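Local coordinates for glucose-binding protein (PDB 2B3F) that binds glucose and galactose and probably serves as the sugar-capturing component of a binding-protein-dependent transport system, at residues 15-20 / 293-298; 74-79 / 105-110; 344-347 / 351-354. One frame throughout, in Å; residues are numbered along the deposited sequence.

Contact 1. Residues 15-20 / 293-298; sequences PALEAL and INWLRL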
loop_
_atom_site.group_PDB
_atom_site.type_symbol
_atom_site.label_atom_id
_atom_site.label_comp_id
_atom_site.label_asym_id
_atom_site.label_seq_id
_atom_site.Cartn_x
_atom_site.Cartn_y
_atom_site.Cartn_z
ATOM N N PRO A 15 9.139 -13.434 1.382
ATOM C CA PRO A 15 8.920 -14.431 2.466
ATOM C C PRO A 15 7.469 -14.828 2.744
ATOM O O PRO A 15 7.161 -16.024 2.822
ATOM C CB PRO A 15 9.544 -13.761 3.685
ATOM C CG PRO A 15 10.706 -12.987 3.091
ATOM C CD PRO A 15 10.163 -12.439 1.789
ATOM N N ALA A 16 6.591 -13.843 2.876
ATOM C CA ALA A 16 5.178 -14.137 3.150
ATOM C C ALA A 16 4.533 -14.973 2.038
ATOM O O ALA A 16 3.885 -15.973 2.305
ATOM C CB ALA A 16 4.402 -12.843 3.393
ATOM N N LEU A 17 4.708 -14.566 0.782
ATOM C CA LEU A 17 4.210 -15.337 -0.336
ATOM C C LEU A 17 4.791 -16.756 -0.369
ATOM O O LEU A 17 4.088 -17.724 -0.683
ATOM C CB LEU A 17 4.545 -14.632 -1.651
ATOM C CG LEU A 17 4.173 -15.385 -2.920
ATOM C CD1 LEU A 17 2.659 -15.573 -3.025
ATOM C CD2 LEU A 17 4.698 -14.668 -4.126
ATOM N N GLU A 18 6.090 -16.863 -0.096
ATOM C CA GLU A 18 6.773 -18.143 -0.180
ATOM C C GLU A 18 6.215 -19.111 0.867
ATOM O O GLU A 18 6.039 -20.303 0.578
ATOM C CB GLU A 18 8.286 -17.933 -0.054
ATOM C CG GLU A 18 8.856 -17.338 -1.335
ATOM C CD GLU A 18 10.084 -16.463 -1.137
ATOM O OE1 GLU A 18 10.760 -16.597 -0.082
ATOM O OE2 GLU A 18 10.360 -15.618 -2.056
ATOM N N ALA A 19 5.876 -18.571 2.037
ATOM C CA ALA A 19 5.239 -19.343 3.112
ATOM C C ALA A 19 3.859 -19.838 2.665
ATOM O O ALA A 19 3.498 -20.997 2.914
ATOM C CB ALA A 19 5.127 -18.510 4.363
ATOM N N LEU A 20 3.082 -18.978 2.003
ATOM C CA LEU A 20 1.792 -19.415 1.445
ATOM C C LEU A 20 1.948 -20.500 0.398
ATOM O O LEU A 20 1.147 -21.436 0.344
ATOM C CB LEU A 20 1.033 -18.250 0.814
ATOM C CG LEU A 20 0.395 -17.321 1.813
ATOM C CD1 LEU A 20 -0.119 -16.076 1.091
ATOM C CD2 LEU A 20 -0.762 -18.012 2.580
ATOM N N ILE A 293 -8.573 -21.554 -8.123
ATOM C CA ILE A 293 -9.668 -21.509 -7.141
ATOM C C ILE A 293 -9.199 -22.024 -5.783
ATOM O O ILE A 293 -9.498 -21.450 -4.745
ATOM C CB ILE A 293 -10.911 -22.303 -7.644
ATOM C CG1 ILE A 293 -11.570 -21.559 -8.811
ATOM C CG2 ILE A 293 -11.898 -22.513 -6.503
ATOM C CD1 ILE A 293 -12.586 -22.357 -9.591
ATOM N N ASN A 294 -8.434 -23.114 -5.776
ATOM C CA ASN A 294 -7.904 -23.620 -4.521
ATOM C C ASN A 294 -6.894 -22.663 -3.865
ATOM O O ASN A 294 -6.785 -22.571 -2.644
ATOM C CB ASN A 294 -7.326 -25.018 -4.734
ATOM C CG ASN A 294 -8.429 -26.061 -4.993
ATOM O OD1 ASN A 294 -9.575 -25.851 -4.591
ATOM N ND2 ASN A 294 -8.083 -27.171 -5.658
ATOM N N TRP A 295 -6.172 -21.908 -4.690
ATOM C CA TRP A 295 -5.314 -20.858 -4.152
ATOM C C TRP A 295 -6.169 -19.779 -3.471
ATOM O O TRP A 295 -5.862 -19.348 -2.368
ATOM C CB TRP A 295 -4.430 -20.274 -5.273
ATOM C CG TRP A 295 -3.649 -19.046 -4.898
ATOM C CD1 TRP A 295 -3.945 -17.771 -5.244
ATOM C CD2 TRP A 295 -2.453 -18.980 -4.106
ATOM N NE1 TRP A 295 -3.011 -16.910 -4.735
ATOM C CE2 TRP A 295 -2.088 -17.617 -4.022
ATOM C CE3 TRP A 295 -1.651 -19.932 -3.473
ATOM C CZ2 TRP A 295 -0.950 -17.187 -3.341
ATOM C CZ3 TRP A 295 -0.543 -19.507 -2.771
ATOM C CH2 TRP A 295 -0.187 -18.138 -2.727
ATOM N N LEU A 296 -7.243 -19.351 -4.126
ATOM C CA LEU A 296 -8.154 -18.355 -3.526
ATOM C C LEU A 296 -8.709 -18.823 -2.177
ATOM O O LEU A 296 -8.794 -18.051 -1.209
ATOM C CB LEU A 296 -9.303 -18.018 -4.487
ATOM C CG LEU A 296 -8.917 -17.448 -5.853
ATOM C CD1 LEU A 296 -10.152 -17.088 -6.647
ATOM C CD2 LEU A 296 -7.977 -16.232 -5.693
ATOM N N ARG A 297 -9.082 -20.104 -2.102
ATOM C CA ARG A 297 -9.609 -20.649 -0.856
ATOM C C ARG A 297 -8.569 -20.600 0.248
ATOM O O ARG A 297 -8.887 -20.321 1.404
ATOM C CB ARG A 297 -10.119 -22.081 -1.069
ATOM C CG ARG A 297 -11.311 -22.155 -2.023
ATOM C CD ARG A 297 -11.739 -23.591 -2.301
ATOM N NE ARG A 297 -11.954 -24.275 -1.026
ATOM C CZ ARG A 297 -11.420 -25.442 -0.669
ATOM N NH1 ARG A 297 -10.652 -26.138 -1.506
ATOM N NH2 ARG A 297 -11.695 -25.939 0.538
ATOM N N LEU A 298 -7.308 -20.835 -0.117
ATOM C CA LEU A 298 -6.215 -20.729 0.835
ATOM C C LEU A 298 -5.951 -19.291 1.290
ATOM O O LEU A 298 -5.851 -19.006 2.477
ATOM C CB LEU A 298 -4.930 -21.338 0.254
ATOM C CG LEU A 298 -3.661 -21.104 1.077
ATOM C CD1 LEU A 298 -3.764 -21.712 2.438
ATOM C CD2 LEU A 298 -2.437 -21.647 0.341
#

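Contact 2. Residues 74-79 / 105-110; sequences TWVVAN and ISYKGG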
loop_
_atom_site.group_PDB
_atom_site.type_symbol
_atom_site.label_atom_id
_atom_site.label_comp_id
_atom_site.label_asym_id
_atom_site.label_seq_id
_atom_site.Cartn_x
_atom_site.Cartn_y
_atom_site.Cartn_z
ATOM N N THR A 74 -9.970 -1.509 -14.001
ATOM C CA THR A 74 -9.128 -2.100 -15.048
ATOM C C THR A 74 -9.703 -3.419 -15.580
ATOM O O THR A 74 -10.381 -3.394 -16.610
ATOM C CB THR A 74 -7.672 -2.196 -14.595
ATOM O OG1 THR A 74 -7.225 -0.872 -14.226
ATOM C CG2 THR A 74 -6.787 -2.716 -15.724
ATOM N N TRP A 75 -9.460 -4.547 -14.916
ATOM C CA TRP A 75 -9.796 -5.848 -15.542
ATOM C C TRP A 75 -11.238 -6.279 -15.303
ATOM O O TRP A 75 -11.764 -7.094 -16.072
ATOM C CB TRP A 75 -8.756 -6.954 -15.206
ATOM C CG TRP A 75 -7.396 -6.522 -15.677
ATOM C CD1 TRP A 75 -6.291 -6.268 -14.913
ATOM C CD2 TRP A 75 -7.038 -6.200 -17.018
ATOM N NE1 TRP A 75 -5.264 -5.819 -15.705
ATOM C CE2 TRP A 75 -5.692 -5.761 -16.999
ATOM C CE3 TRP A 75 -7.721 -6.229 -18.237
ATOM C CZ2 TRP A 75 -5.019 -5.366 -18.154
ATOM C CZ3 TRP A 75 -7.054 -5.830 -19.384
ATOM C CH2 TRP A 75 -5.713 -5.398 -19.333
ATOM N N VAL A 76 -11.871 -5.709 -14.276
ATOM C CA VAL A 76 -13.299 -5.957 -14.010
ATOM C C VAL A 76 -14.192 -5.255 -15.031
ATOM O O VAL A 76 -15.017 -5.921 -15.706
ATOM C CB VAL A 76 -13.682 -5.583 -12.569
ATOM C CG1 VAL A 76 -15.187 -5.668 -12.370
ATOM C CG2 VAL A 76 -12.947 -6.506 -11.573
ATOM N N VAL A 77 -14.041 -3.940 -15.192
ATOM C CA VAL A 77 -14.843 -3.219 -16.194
ATOM C C VAL A 77 -14.592 -3.729 -17.610
ATOM O O VAL A 77 -15.459 -3.612 -18.478
ATOM C CB VAL A 77 -14.644 -1.672 -16.177
ATOM C CG1 VAL A 77 -15.153 -1.076 -14.879
ATOM C CG2 VAL A 77 -13.216 -1.304 -16.420
ATOM N N ALA A 78 -13.413 -4.292 -17.842
ATOM C CA ALA A 78 -13.084 -4.883 -19.135
ATOM C C ALA A 78 -13.645 -6.297 -19.317
ATOM O O ALA A 78 -13.397 -6.915 -20.352
ATOM C CB ALA A 78 -11.585 -4.874 -19.342
ATOM N N ASN A 79 -14.365 -6.809 -18.315
ATOM C CA ASN A 79 -15.011 -8.119 -18.398
ATOM C C ASN A 79 -13.997 -9.253 -18.566
ATOM O O ASN A 79 -14.220 -10.202 -19.316
ATOM C CB ASN A 79 -16.053 -8.090 -19.542
ATOM C CG ASN A 79 -17.167 -7.070 -19.284
ATOM O OD1 ASN A 79 -17.387 -6.136 -20.082
ATOM N ND2 ASN A 79 -17.843 -7.214 -18.140
ATOM N N ILE A 105 -14.356 -4.625 -3.044
ATOM C CA ILE A 105 -14.138 -5.697 -4.029
ATOM C C ILE A 105 -15.415 -6.060 -4.813
ATOM O O ILE A 105 -15.385 -6.954 -5.668
ATOM C CB ILE A 105 -13.521 -6.970 -3.364
ATOM C CG1 ILE A 105 -14.425 -7.497 -2.231
ATOM C CG2 ILE A 105 -12.165 -6.644 -2.793
ATOM C CD1 ILE A 105 -13.968 -8.786 -1.603
ATOM N N SER A 106 -16.495 -5.332 -4.538
ATOM C CA SER A 106 -17.826 -5.602 -5.090
ATOM C C SER A 106 -18.190 -4.547 -6.126
ATOM O O SER A 106 -17.885 -3.372 -5.944
ATOM C CB SER A 106 -18.861 -5.588 -3.961
ATOM O OG SER A 106 -18.673 -6.678 -3.074
ATOM N N TYR A 107 -18.842 -4.964 -7.206
ATOM C CA TYR A 107 -19.219 -4.041 -8.278
ATOM C C TYR A 107 -20.263 -4.673 -9.188
ATOM O O TYR A 107 -20.090 -5.809 -9.656
ATOM C CB TYR A 107 -17.980 -3.684 -9.105
ATOM C CG TYR A 107 -18.202 -2.677 -10.223
ATOM C CD1 TYR A 107 -18.499 -1.346 -9.933
ATOM C CD2 TYR A 107 -18.060 -3.046 -11.563
ATOM C CE1 TYR A 107 -18.688 -0.411 -10.941
ATOM C CE2 TYR A 107 -18.242 -2.109 -12.589
ATOM C CZ TYR A 107 -18.562 -0.791 -12.257
ATOM O OH TYR A 107 -18.755 0.162 -13.246
ATOM N N LYS A 108 -21.322 -3.921 -9.469
ATOM C CA LYS A 108 -22.376 -4.366 -10.384
ATOM C C LYS A 108 -22.875 -5.787 -10.096
ATOM O O LYS A 108 -23.062 -6.592 -11.001
ATOM C CB LYS A 108 -21.921 -4.218 -11.835
ATOM C CG LYS A 108 -21.814 -2.760 -12.245
ATOM C CD LYS A 108 -21.961 -2.560 -13.733
ATOM C CE LYS A 108 -21.923 -1.083 -14.123
ATOM N NZ LYS A 108 -22.796 -0.188 -13.263
ATOM N N GLY A 109 -23.087 -6.086 -8.823
ATOM C CA GLY A 109 -23.651 -7.374 -8.426
ATOM C C GLY A 109 -22.674 -8.530 -8.287
ATOM O O GLY A 109 -23.072 -9.648 -7.925
ATOM N N GLY A 110 -21.390 -8.289 -8.578
ATOM C CA GLY A 110 -20.362 -9.318 -8.498
ATOM C C GLY A 110 -19.361 -8.994 -7.408
ATOM O O GLY A 110 -19.357 -7.897 -6.866
#

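Contact 3. Residues 344-347 / 351-354; sequences GSLV and VAPE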
loop_
_atom_site.group_PDB
_atom_site.type_symbol
_atom_site.label_atom_id
_atom_site.label_comp_id
_atom_site.label_asym_id
_atom_site.label_seq_id
_atom_site.Cartn_x
_atom_site.Cartn_y
_atom_site.Cartn_z
ATOM N N GLY A 344 -9.034 5.255 2.302
ATOM C CA GLY A 344 -8.282 4.434 1.351
ATOM C C GLY A 344 -7.068 5.161 0.795
ATOM O O GLY A 344 -7.059 6.392 0.667
ATOM N N SER A 345 -6.066 4.361 0.448
ATOM C CA SER A 345 -4.884 4.832 -0.284
ATOM C C SER A 345 -5.140 5.129 -1.750
ATOM O O SER A 345 -5.854 4.396 -2.433
ATOM C CB SER A 345 -3.784 3.772 -0.177
ATOM O OG SER A 345 -2.631 4.119 -0.936
ATOM N N LEU A 346 -4.503 6.201 -2.239
ATOM C CA LEU A 346 -4.393 6.480 -3.673
ATOM C C LEU A 346 -3.305 5.637 -4.331
ATOM O O LEU A 346 -3.516 5.000 -5.370
ATOM C CB LEU A 346 -4.029 7.966 -3.885
ATOM C CG LEU A 346 -3.491 8.385 -5.258
ATOM C CD1 LEU A 346 -4.530 8.133 -6.339
ATOM C CD2 LEU A 346 -3.089 9.853 -5.227
ATOM N N VAL A 347 -2.106 5.682 -3.756
ATOM C CA VAL A 347 -0.961 5.082 -4.416
ATOM C C VAL A 347 -1.104 3.562 -4.490
ATOM O O VAL A 347 -0.570 2.905 -5.395
ATOM C CB VAL A 347 0.341 5.525 -3.709
ATOM C CG1 VAL A 347 1.552 4.866 -4.322
ATOM C CG2 VAL A 347 0.434 7.051 -3.768
ATOM N N VAL A 351 -8.734 4.083 -3.891
ATOM C CA VAL A 351 -9.664 5.213 -4.115
ATOM C C VAL A 351 -9.784 5.738 -5.546
ATOM O O VAL A 351 -10.794 6.386 -5.885
ATOM C CB VAL A 351 -9.362 6.391 -3.162
ATOM C CG1 VAL A 351 -9.537 5.964 -1.713
ATOM C CG2 VAL A 351 -7.963 6.929 -3.364
ATOM N N ALA A 352 -8.782 5.461 -6.387
ATOM C CA ALA A 352 -8.760 5.977 -7.751
ATOM C C ALA A 352 -8.419 4.891 -8.749
ATOM O O ALA A 352 -7.603 4.014 -8.481
ATOM C CB ALA A 352 -7.727 7.102 -7.873
ATOM N N PRO A 353 -8.993 4.988 -9.953
ATOM C CA PRO A 353 -8.662 4.003 -10.968
ATOM C C PRO A 353 -7.235 4.134 -11.468
ATOM O O PRO A 353 -6.627 5.190 -11.304
ATOM C CB PRO A 353 -9.646 4.319 -12.087
ATOM C CG PRO A 353 -9.946 5.745 -11.923
ATOM C CD PRO A 353 -9.920 6.012 -10.449
ATOM N N GLU A 354 -6.720 3.072 -12.076
ATOM C CA GLU A 354 -5.366 3.083 -12.638
ATOM C C GLU A 354 -5.132 4.212 -13.654
ATOM O O GLU A 354 -4.014 4.715 -13.773
ATOM C CB GLU A 354 -5.033 1.715 -13.250
ATOM C CG GLU A 354 -4.862 0.625 -12.165
ATOM C CD GLU A 354 -4.205 -0.664 -12.658
ATOM O OE1 GLU A 354 -4.564 -1.120 -13.770
ATOM O OE2 GLU A 354 -3.328 -1.219 -11.915
HETATM O O HOH W 1 -6.198 4.320 -5.952
#

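Contact 1. Residues 15-20 / 293-298
L20 N donates to A16 O at 3.1 Å within helix 15-27, and the residue's own carbonyl oxygen, L20 O, has methyl CD2 of L298 in van der Waals contact at 3.6 Å. Just beyond, the six-membered end of the W295 indole meets L17 and L20 of helix 15-27 obliquely. Its CH2 carbon sits 3.7 Å from L20 CB and 3.8 Å from L17 CD1, so one ring corner abuts two leucines three residues apart. The indole gets there because CG of W295 is turned anti to the backbone N (chi1 171°), and its side chain crosses that of L17 at about a right angle. The segment axes, 12.8 Å apart at closest and 115° between their directions, are bridged by this long ring and by L298. Were W295 an alanine, L17 CD1 and L20 CB would probably lose their aromatic partner and a gap would open between the helices. F280 makes an edge-to-face pair with the indole, which also packs on L3 and I5 of strand 2-7. Away from this apolar layer, R297 forms a salt bridge with E91. L17 also touches W9, a galactose-binding residue. Helix 15-27 is the connection of a beta-alpha-beta crossover between parallel strands 2-7 and 32-37, and its packing with 289-299 belongs to the layered alpha/beta lobe of a periplasmic binding protein.

Contact 2. Residues 74-79 / 105-110
The Y107 ring has K108 CG over one face, 3.6 Å above its plane and offset toward the rim, while two valines of 74-79 approach it obliquely. V76 CG1 stands 4.0 Å from Y107 CD2, and V77 CG1 is equally far from the neighbouring ring atom CE2, with the phenol OH of Y107 only slightly farther off. The two methyls line the CD2-CE2 side of the ring, V77's reaching toward the hydroxyl end, and both lie on the opposite side of its plane from K108 CG. The other flat group here, the W75 indole, faces elsewhere: T74 CG2 lies over the rim of one face, and the indole packs on L50, M54 and L55 of helix 44-55.

Y107 reaches the valines with CG anti to its backbone N (chi1 -177°). V76 also turns its CG1 anti to the backbone N, and the V76 and Y107 side chains slide past each other in opposite directions. V76 is buried and also touches W112 and L71, whereas V77 lies at the exposed end of the contact.

Both backbones are reversing direction here. At the end of helix 69-76, N79 takes a positive phi and its N bonds to V76 O at 2.8 Å, part of a Schellman motif. On the other side, Y107 N to G110 O and G110 N to Y107 O, both 3.0 Å, close a type I' turn. At G109 a side chain would be jammed against K108 O, which calls for glycine. Y107 O also accepts from W112 NE1, tying the turn to the following strand. The arrangement is a tight beta hairpin, strand 106-107 against 110-115, with its type I' turn, packed by one tyrosine on a Schellman-capped helix end.

Contact 3. Residues 344-347 / 351-354
V351 has chi1 near -62°, which sets CG1 anti to its own carbonyl carbon and puts CG2 in the crowded position between N and C; both methyls thus face 344-347. CG1 lies 3.5 Å from G344 O, and CG2 lies 3.4 Å from S345 O and also packs on L346 CA. The fit is close enough that a side chain on G344 would collide with V351 CG1. L346, with CG anti to its backbone N, sends CD1 out to A352 CB at 3.7 Å.

Backbone atoms finish the closure. V351 N donates to S345 O at 3.2 Å, a bent bond (142° at the hydrogen) whose donor is tilted 33° from the carbonyl plane. A water spans the wider part of the loop, donating to L346 O (2.8 Å) and accepting from A352 N (2.9 Å), so it satisfies an acceptor on one segment and a donor on the other.

W190 of helix 166-190 packs on L346, V351 and A352, and W186 NE1 bonds to G344 O. S345 OG bonds to E174 OE2 of helix 166-190 and to H348 N within the loop. P353 is the N-cap residue of helix 354-370. This is a compact, water-bridged connection from strand 341-344 to that helix, and between its two segments it carries H348, part of the galactose pocket.

From the N terminus, helix 15-27 follows strand 2-7 and waits for its partner until helix 289-299, so contact 1 closes a loop of 272 residues spanning most of the chain. Contact 2 falls within that span and closes a mostly helical excursion of 25 residues between helix 69-76 and the hairpin at 106-115. Contact 3 comes after both, with three residues between its segments, in the connection from strand 341-344 to helix 354-370. Contact 1 touches neither of the others, its nearest atoms being about 10 Å from contact 2 and about 17 Å from contact 3. Contacts 2 and 3 meet: T74 OG1 and E354 OE1, 2.7 Å apart, probably share a hydrogen bond joining helices 69-76 and 354-370.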